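Local atomic coordinates of uncharacterized protein (Exiguobacterium sibiricum, PDB entry 3B77), a protein that is of unknown function but carries a bacterial pleckstrin homology domain joined to a helical region that probably serves in oligomerisation. Residues D113-Q125 and Q180-N192. Numbering follows the deposited sequence.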
loop_
_atom_site.group_PDB
_atom_site.type_symbol
_atom_site.label_atom_id
_atom_site.label_comp_id
_atom_site.label_asym_id
_atom_site.label_seq_id
_atom_site.Cartn_x
_atom_site.Cartn_y
_atom_site.Cartn_z
ATOM N N ASP A 113 35.143 39.383 34.534
ATOM C CA ASP A 113 35.779 38.858 33.326
ATOM C C ASP A 113 35.448 37.379 33.102
ATOM O O ASP A 113 35.341 36.937 31.973
ATOM C CB ASP A 113 37.308 39.050 33.352
ATOM C CG ASP A 113 37.732 40.519 33.254
ATOM O OD1 ASP A 113 36.878 41.387 32.887
ATOM O OD2 ASP A 113 38.945 40.781 33.529
ATOM N N LEU A 114 35.326 36.615 34.179
ATOM C CA LEU A 114 34.942 35.221 34.070
ATOM C C LEU A 114 33.493 35.114 33.572
ATOM O O LEU A 114 33.172 34.309 32.700
ATOM C CB LEU A 114 35.086 34.523 35.418
ATOM C CG LEU A 114 34.799 33.012 35.470
ATOM C CD1 LEU A 114 35.731 32.244 34.562
ATOM C CD2 LEU A 114 34.917 32.516 36.888
ATOM N N TYR A 115 32.627 35.939 34.136
ATOM C CA TYR A 115 31.244 36.012 33.719
ATOM C C TYR A 115 31.187 36.167 32.210
ATOM O O TYR A 115 30.507 35.394 31.547
ATOM C CB TYR A 115 30.547 37.186 34.400
ATOM C CG TYR A 115 29.158 37.467 33.900
ATOM C CD1 TYR A 115 28.143 36.539 34.065
ATOM C CD2 TYR A 115 28.850 38.675 33.280
ATOM C CE1 TYR A 115 26.857 36.801 33.637
ATOM C CE2 TYR A 115 27.561 38.949 32.833
ATOM C CZ TYR A 115 26.560 38.013 33.007
ATOM O OH TYR A 115 25.273 38.274 32.557
ATOM N N LYS A 116 31.932 37.129 31.668
ATOM C CA LYS A 116 31.937 37.353 30.224
ATOM C C LYS A 116 32.417 36.140 29.462
ATOM O O LYS A 116 31.796 35.762 28.490
ATOM C CB LYS A 116 32.789 38.568 29.844
ATOM C CG LYS A 116 32.266 39.943 30.321
ATOM C CD LYS A 116 33.179 41.054 29.746
ATOM C CE LYS A 116 33.019 42.417 30.381
ATOM N NZ LYS A 116 33.894 43.460 29.682
ATOM N N ALA A 117 33.516 35.542 29.909
ATOM C CA ALA A 117 34.119 34.353 29.252
ATOM C C ALA A 117 33.143 33.185 29.158
ATOM O O ALA A 117 32.921 32.639 28.076
ATOM C CB ALA A 117 35.404 33.899 29.996
ATOM N N LEU A 118 32.557 32.822 30.297
ATOM C CA LEU A 118 31.593 31.721 30.371
ATOM C C LEU A 118 30.363 31.959 29.482
ATOM O O LEU A 118 29.879 31.047 28.789
ATOM C CB LEU A 118 31.173 31.499 31.824
ATOM C CG LEU A 118 32.273 30.939 32.731
ATOM C CD1 LEU A 118 31.744 30.715 34.159
ATOM C CD2 LEU A 118 32.834 29.634 32.113
ATOM N N LEU A 119 29.887 33.198 29.480
ATOM C CA LEU A 119 28.753 33.637 28.655
ATOM C C LEU A 119 29.071 33.409 27.151
ATOM O O LEU A 119 28.251 32.923 26.382
ATOM C CB LEU A 119 28.523 35.121 28.961
ATOM C CG LEU A 119 27.194 35.858 29.057
ATOM C CD1 LEU A 119 26.160 35.169 29.943
ATOM C CD2 LEU A 119 27.518 37.265 29.624
ATOM N N ALA A 120 30.291 33.737 26.760
ATOM C CA ALA A 120 30.756 33.572 25.400
ATOM C C ALA A 120 30.893 32.091 25.048
ATOM O O ALA A 120 30.529 31.670 23.948
ATOM C CB ALA A 120 32.084 34.286 25.239
ATOM N N ILE A 121 31.400 31.297 25.987
ATOM C CA ILE A 121 31.522 29.836 25.777
ATOM C C ILE A 121 30.134 29.217 25.599
ATOM O O ILE A 121 29.905 28.491 24.648
ATOM C CB ILE A 121 32.273 29.137 26.960
ATOM C CG1 ILE A 121 33.724 29.629 27.047
ATOM C CG2 ILE A 121 32.261 27.602 26.804
ATOM C CD1 ILE A 121 34.444 29.138 28.295
ATOM N N ALA A 122 29.211 29.508 26.522
ATOM C CA ALA A 122 27.843 28.982 26.427
ATOM C C ALA A 122 27.251 29.272 25.050
ATOM O O ALA A 122 26.594 28.421 24.450
ATOM C CB ALA A 122 26.952 29.587 27.515
ATOM N N GLU A 123 27.467 30.480 24.551
ATOM C CA GLU A 123 26.883 30.843 23.277
ATOM C C GLU A 123 27.482 30.045 22.114
ATOM O O GLU A 123 26.764 29.552 21.252
ATOM C CB GLU A 123 26.974 32.357 23.012
ATOM C CG GLU A 123 26.468 32.713 21.607
ATOM C CD GLU A 123 26.062 34.167 21.414
ATOM O OE1 GLU A 123 25.968 34.922 22.420
ATOM O OE2 GLU A 123 25.819 34.543 20.234
ATOM N N LYS A 124 28.793 29.922 22.086
ATOM C CA LYS A 124 29.477 29.198 21.012
ATOM C C LYS A 124 28.996 27.763 20.971
ATOM O O LYS A 124 28.791 27.212 19.882
ATOM C CB LYS A 124 30.977 29.209 21.263
ATOM C CG LYS A 124 31.822 28.559 20.190
ATOM C CD LYS A 124 31.891 29.397 18.947
ATOM C CE LYS A 124 32.946 28.863 17.993
ATOM N NZ LYS A 124 32.919 29.569 16.691
ATOM N N GLN A 125 28.803 27.166 22.152
ATOM C CA GLN A 125 28.344 25.785 22.267
ATOM C C GLN A 125 26.952 25.699 21.734
ATOM O O GLN A 125 26.664 24.816 20.942
ATOM C CB GLN A 125 28.428 25.257 23.720
ATOM C CG GLN A 125 29.867 25.124 24.218
ATOM C CD GLN A 125 30.030 24.461 25.577
ATOM O OE1 GLN A 125 29.432 24.868 26.610
ATOM N NE2 GLN A 125 30.877 23.435 25.595
ATOM N N GLN A 180 33.585 21.659 19.809
ATOM C CA GLN A 180 34.994 21.990 19.998
ATOM C C GLN A 180 35.480 21.716 21.426
ATOM O O GLN A 180 34.727 21.795 22.403
ATOM C CB GLN A 180 35.303 23.401 19.513
ATOM C CG GLN A 180 35.075 24.546 20.448
ATOM C CD GLN A 180 35.360 25.924 19.758
ATOM O OE1 GLN A 180 34.889 26.193 18.630
ATOM N NE2 GLN A 180 36.123 26.790 20.440
ATOM N N LYS A 181 36.744 21.348 21.532
ATOM C CA LYS A 181 37.318 20.960 22.815
ATOM C C LYS A 181 37.921 22.131 23.580
ATOM O O LYS A 181 37.771 22.230 24.800
ATOM C CB LYS A 181 38.379 19.863 22.589
ATOM C CG LYS A 181 37.747 18.492 22.470
ATOM C CD LYS A 181 38.604 17.457 21.773
ATOM C CE LYS A 181 38.119 16.017 22.152
ATOM N NZ LYS A 181 36.616 15.906 22.395
ATOM N N ASP A 182 38.562 23.017 22.826
ATOM C CA ASP A 182 39.359 24.090 23.359
ATOM C C ASP A 182 38.683 25.475 23.256
ATOM O O ASP A 182 38.249 25.908 22.190
ATOM C CB ASP A 182 40.691 24.097 22.600
ATOM C CG ASP A 182 41.763 24.811 23.320
ATOM O OD1 ASP A 182 41.488 25.769 24.054
ATOM O OD2 ASP A 182 42.909 24.409 23.139
ATOM N N PHE A 183 38.659 26.169 24.388
ATOM C CA PHE A 183 38.042 27.466 24.529
ATOM C C PHE A 183 39.023 28.409 25.204
ATOM O O PHE A 183 38.619 29.357 25.898
ATOM C CB PHE A 183 36.771 27.328 25.372
ATOM C CG PHE A 183 35.620 26.671 24.641
ATOM C CD1 PHE A 183 34.787 27.415 23.831
ATOM C CD2 PHE A 183 35.363 25.312 24.785
ATOM C CE1 PHE A 183 33.759 26.823 23.169
ATOM C CE2 PHE A 183 34.302 24.721 24.133
ATOM C CZ PHE A 183 33.505 25.479 23.325
ATOM N N GLY A 184 40.314 28.155 25.010
ATOM C CA GLY A 184 41.331 29.020 25.579
ATOM C C GLY A 184 41.200 30.457 25.093
ATOM O O GLY A 184 41.278 31.397 25.882
ATOM N N SER A 185 40.959 30.622 23.800
ATOM C CA SER A 185 40.889 31.938 23.187
ATOM C C SER A 185 39.765 32.755 23.783
ATOM O O SER A 185 39.823 33.980 23.805
ATOM C CB SER A 185 40.728 31.829 21.676
ATOM O OG SER A 185 39.645 30.991 21.331
ATOM N N PHE A 186 38.750 32.082 24.299
ATOM C CA PHE A 186 37.664 32.783 24.960
ATOM C C PHE A 186 38.077 33.376 26.319
ATOM O O PHE A 186 37.642 34.460 26.668
ATOM C CB PHE A 186 36.449 31.872 25.116
ATOM C CG PHE A 186 35.794 31.546 23.824
ATOM C CD1 PHE A 186 36.341 30.622 22.973
ATOM C CD2 PHE A 186 34.642 32.181 23.445
ATOM C CE1 PHE A 186 35.736 30.341 21.776
ATOM C CE2 PHE A 186 34.045 31.890 22.248
ATOM C CZ PHE A 186 34.592 30.981 21.419
ATOM N N TYR A 187 38.884 32.660 27.089
ATOM C CA TYR A 187 39.416 33.207 28.331
ATOM C C TYR A 187 40.493 34.236 28.012
ATOM O O TYR A 187 40.600 35.260 28.662
ATOM C CB TYR A 187 40.009 32.114 29.196
ATOM C CG TYR A 187 39.000 31.167 29.779
ATOM C CD1 TYR A 187 38.155 31.585 30.792
ATOM C CD2 TYR A 187 38.899 29.863 29.342
ATOM C CE1 TYR A 187 37.218 30.747 31.340
ATOM C CE2 TYR A 187 37.963 28.999 29.902
ATOM C CZ TYR A 187 37.116 29.449 30.901
ATOM O OH TYR A 187 36.142 28.624 31.475
ATOM N N GLU A 188 41.295 33.954 26.999
ATOM C CA GLU A 188 42.350 34.863 26.560
ATOM C C GLU A 188 41.768 36.220 26.207
ATOM O O GLU A 188 42.341 37.237 26.546
ATOM C CB GLU A 188 43.067 34.266 25.344
ATOM C CG GLU A 188 44.578 34.469 25.308
ATOM C CD GLU A 188 45.318 33.261 24.681
ATOM O OE1 GLU A 188 44.710 32.480 23.892
ATOM O OE2 GLU A 188 46.511 33.084 25.009
ATOM N N LYS A 189 40.618 36.223 25.543
ATOM C CA LYS A 189 39.980 37.452 25.070
ATOM C C LYS A 189 39.461 38.353 26.186
ATOM O O LYS A 189 39.565 39.577 26.091
ATOM C CB LYS A 189 38.827 37.083 24.147
ATOM C CG LYS A 189 38.090 38.230 23.451
ATOM C CD LYS A 189 36.903 37.641 22.728
ATOM C CE LYS A 189 36.287 38.548 21.724
ATOM N NZ LYS A 189 36.806 38.299 20.354
ATOM N N TYR A 190 38.922 37.740 27.237
ATOM C CA TYR A 190 38.291 38.478 28.331
ATOM C C TYR A 190 39.093 38.588 29.622
ATOM O O TYR A 190 38.816 39.476 30.421
ATOM C CB TYR A 190 36.930 37.870 28.678
ATOM C CG TYR A 190 35.915 37.976 27.571
ATOM C CD1 TYR A 190 35.362 39.215 27.224
ATOM C CD2 TYR A 190 35.491 36.846 26.876
ATOM C CE1 TYR A 190 34.438 39.327 26.212
ATOM C CE2 TYR A 190 34.571 36.948 25.865
ATOM C CZ TYR A 190 34.038 38.201 25.541
ATOM O OH TYR A 190 33.109 38.332 24.540
ATOM N N ILE A 191 40.045 37.688 29.856
ATOM C CA ILE A 191 40.872 37.755 31.074
ATOM C C ILE A 191 42.092 38.675 30.950
ATOM O O ILE A 191 42.617 39.128 31.970
ATOM C CB ILE A 191 41.339 36.371 31.546
ATOM C CG1 ILE A 191 40.282 35.692 32.422
ATOM C CG2 ILE A 191 42.599 36.498 32.371
ATOM C CD1 ILE A 191 38.982 35.484 31.770
ATOM N N ASN A 192 42.539 38.942 29.721
ATOM C CA ASN A 192 43.616 39.933 29.450
ATOM C C ASN A 192 44.063 40.781 30.652
ATOM O O ASN A 192 43.488 41.843 30.925
ATOM C CB ASN A 192 43.182 40.886 28.312
ATOM C CG ASN A 192 43.489 40.337 26.925
ATOM O OD1 ASN A 192 44.222 39.343 26.768
ATOM N ND2 ASN A 192 42.951 41.005 25.902
HETATM O O HOH W 1 31.777 22.249 22.704
#
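Ala117 and Tyr187 illustrate how a small residue lets two helices pack closely: each side chain is a knob in a hole of the other helix. Ala117 sits among Phe186, Tyr187, Tyr190 and Ile191, its CB 3.7 Å from Tyr187 CD1, and the Tyr187 ring enters between Leu114, Ala117, Leu118 and Ile121. There Leu114 CD1 lies at the ring edge, while Ile121 CD1 reaches the phenol end, 3.7 Å from Tyr187 CZ. The buried hydroxyl of Tyr187 is satisfied by a hydrogen bond with that of Tyr68.

Beside this pair, Ile121 keeps CG2 anti to the backbone N (CG1 beside that N, chi1 -64°), which sets the methyl over the centre of the Phe183 ring, a CH-pi contact 4.0 Å from the centroid. The opposite face of Phe183 is covered towards its rim by Gln180 NE2, itself hydrogen-bonded to Asp182 O.

Residues 113-125 lie on helix 108-146, whose first part is the C-terminal helix of the PH fold and packs on its sheets; after the hairpin of long helices, the chain returns to lay helix 184-191 roughly antiparallel, at 146°, against it. Leu114 and Tyr187 both reach Phe43 of strand 39-44.

The tight packing continues at Tyr190, buried between helix 108-146 and a second subunit. Lys116 CB lies over a face of its ring, whereas the Lys116 amine makes only weak polar contacts, with Val22 O and Glu25 of that subunit; Ala120 CB touches both Tyr190 CE2 and the edge of the Phe186 ring. A serine in place of Tyr190 would probably strip the Lys116 stem of the ring face it packs on, leave Ala120 with only Phe186 of its two ring neighbours on the facing helix, and lose the weak hydrogen bond between the phenol and Asp26 of the second subunit.

The solvent side is looser: Lys124 bends at chi2 (73°) and lays CG 3.9 Å from Phe186 CZ, and at the far end one water bridges Gln125 NE2 and Gln180 O, while Gln125 OE1 accepts a hydrogen bond from Ile73 N.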